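Local coordinates for putative 4-amino-4-deoxychorismate lyase (Thermus thermophilus, PDB 2ZGI) that probably acts as a pyridoxal-phosphate-dependent lyase of the class-IV aminotransferase family, putatively cleaving 4-amino-4-deoxychorismate, at the interface of chains A and B. Sequence-based numbering; all coordinates share one arbitrary frame. Chains: chain A/B, Putative 4-amino-4-deoxychorismate lyase.

The interface of chains A and B. Residues chain A 154, 156, 203; chain B 154, 156, 203.
B:Phe154 wedges its ring among A:Phe154, A:His156 and A:Leu203, a worked example of a largely apolar patch ordered by edge-to-face rings. Its CD1 edge points at the face of A:Phe154, lying over the centre of that ring with CD1 3.5 Å from CG of A:Phe154; the two planes are turned by 65°, an edge-to-face pair. B:Phe154 in turn offers a face to A:His156. The imidazole stands almost upright on it, planes at 87°, and NE2 of A:His156 sits over the ring centre, 3.5 Å from CZ of B:Phe154. Behind the imidazole, CG of A:Leu203 covers one of its faces within chain A and probably helps to hold it upright. The CD2 methyl of the same leucine lies above the rim of B:Phe154, on the face that also meets A:His156, 3.7 Å from CD2 of the phenylalanine, and meets CE1 of B:His156 tip to tip at 3.8 Å. In B:Phe154, CG lies anti to the carbonyl carbon, chi1 -43°, which directs the ring toward chain A. An alanine in its place would probably open a gap between A:Phe154 and A:His156, leaving both rings without their aromatic partner and freer to turn. No polar atoms bond across this patch, and the two copies of the phenylalanine play unequal parts: the partner chain hides 70 Å² of B:Phe154 but 26 Å² of A:Phe154. The site thus joins two copies through loop residues by shape and aromatic packing, perhaps contributing to assembly, although the structure alone does not show that this pairing is biological.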
ATOM      1  N   PHE A 154      -7.025  -3.168   3.800  1.00 25.22           N
ATOM      2  CA  PHE A 154      -8.067  -2.795   2.822  1.00 25.30           C
ATOM      3  C   PHE A 154      -9.413  -3.465   3.108  1.00 26.23           C
ATOM      4  O   PHE A 154     -10.405  -3.241   2.397  1.00 27.18           O
ATOM      5  CB  PHE A 154      -7.561  -3.066   1.384  1.00 24.30           C
ATOM      6  CG  PHE A 154      -6.293  -2.298   1.047  1.00 22.66           C
ATOM      7  CD1 PHE A 154      -6.358  -0.989   0.581  1.00 21.43           C
ATOM      8  CD2 PHE A 154      -5.030  -2.868   1.270  1.00 25.09           C
ATOM      9  CE1 PHE A 154      -5.222  -0.250   0.307  1.00 19.51           C
ATOM     10  CE2 PHE A 154      -3.874  -2.153   1.008  1.00 23.37           C
ATOM     11  CZ  PHE A 154      -3.974  -0.803   0.509  1.00 22.82           C
ATOM     12  N   HIS A 156      -9.912  -6.850   3.186  1.00 25.33           N
ATOM     13  CA  HIS A 156     -10.000  -8.199   2.624  1.00 25.18           C
ATOM     14  C   HIS A 156      -9.819  -9.194   3.767  1.00 24.67           C
ATOM     15  O   HIS A 156      -9.053  -8.937   4.686  1.00 24.88           O
ATOM     16  CB  HIS A 156      -8.886  -8.524   1.594  1.00 24.36           C
ATOM     17  CG  HIS A 156      -8.758  -7.548   0.463  1.00 25.04           C
ATOM     18  ND1 HIS A 156      -9.723  -7.383  -0.503  1.00 26.23           N
ATOM     19  CD2 HIS A 156      -7.753  -6.703   0.135  1.00 24.07           C
ATOM     20  CE1 HIS A 156      -9.332  -6.462  -1.365  1.00 23.97           C
ATOM     21  NE2 HIS A 156      -8.137  -6.033  -1.004  1.00 29.30           N
ATOM     22  N   LEU A 203      -8.975 -12.463  -4.326  1.00 27.92           N
ATOM     23  CA  LEU A 203      -8.976 -11.583  -3.185  1.00 28.86           C
ATOM     24  C   LEU A 203     -10.412 -11.332  -2.773  1.00 29.21           C
ATOM     25  O   LEU A 203     -11.223 -10.840  -3.585  1.00 29.24           O
ATOM     26  CB  LEU A 203      -8.308 -10.289  -3.606  1.00 30.06           C
ATOM     27  CG  LEU A 203      -7.531  -9.431  -2.630  1.00 31.82           C
ATOM     28  CD1 LEU A 203      -6.702 -10.267  -1.666  1.00 32.74           C
ATOM     29  CD2 LEU A 203      -6.670  -8.510  -3.503  1.00 31.96           C
TER
ATOM     30  N   PHE B 154      -2.957  -2.416  -3.637  1.00 24.63           N
ATOM     31  CA  PHE B 154      -2.679  -3.363  -2.554  1.00 24.70           C
ATOM     32  C   PHE B 154      -1.209  -3.793  -2.427  1.00 24.58           C
ATOM     33  O   PHE B 154      -0.853  -4.474  -1.482  1.00 24.50           O
ATOM     34  CB  PHE B 154      -3.600  -4.598  -2.635  1.00 24.06           C
ATOM     35  CG  PHE B 154      -5.037  -4.266  -2.952  1.00 25.37           C
ATOM     36  CD1 PHE B 154      -5.695  -3.230  -2.267  1.00 24.84           C
ATOM     37  CD2 PHE B 154      -5.734  -4.975  -3.936  1.00 25.34           C
ATOM     38  CE1 PHE B 154      -7.023  -2.912  -2.567  1.00 27.89           C
ATOM     39  CE2 PHE B 154      -7.057  -4.665  -4.241  1.00 23.96           C
ATOM     40  CZ  PHE B 154      -7.707  -3.629  -3.537  1.00 26.33           C
ATOM     41  N   HIS B 156       0.489  -5.565  -4.915  1.00 22.69           N
ATOM     42  CA  HIS B 156       0.866  -6.627  -5.874  1.00 22.37           C
ATOM     43  C   HIS B 156       1.536  -6.011  -7.101  1.00 22.38           C
ATOM     44  O   HIS B 156       1.197  -4.899  -7.451  1.00 21.53           O
ATOM     45  CB  HIS B 156      -0.348  -7.415  -6.313  1.00 22.71           C
ATOM     46  CG  HIS B 156      -1.154  -7.949  -5.173  1.00 23.69           C
ATOM     47  ND1 HIS B 156      -2.415  -7.480  -4.878  1.00 23.64           N
ATOM     48  CD2 HIS B 156      -0.872  -8.897  -4.245  1.00 27.66           C
ATOM     49  CE1 HIS B 156      -2.876  -8.120  -3.814  1.00 28.19           C
ATOM     50  NE2 HIS B 156      -1.961  -8.983  -3.408  1.00 25.25           N
ATOM     51  N   LEU B 203      -2.300 -13.195  -7.723  1.00 27.75           N
ATOM     52  CA  LEU B 203      -1.769 -11.893  -7.406  1.00 28.45           C
ATOM     53  C   LEU B 203      -0.447 -12.147  -6.749  1.00 28.73           C
ATOM     54  O   LEU B 203      -0.340 -12.987  -5.841  1.00 30.49           O
ATOM     55  CB  LEU B 203      -2.681 -11.148  -6.434  1.00 28.15           C
ATOM     56  CG  LEU B 203      -3.831 -10.247  -6.864  1.00 31.36           C
ATOM     57  CD1 LEU B 203      -3.607  -9.437  -8.175  1.00 27.97           C
ATOM     58  CD2 LEU B 203      -5.089 -10.999  -6.886  1.00 34.42           C
TER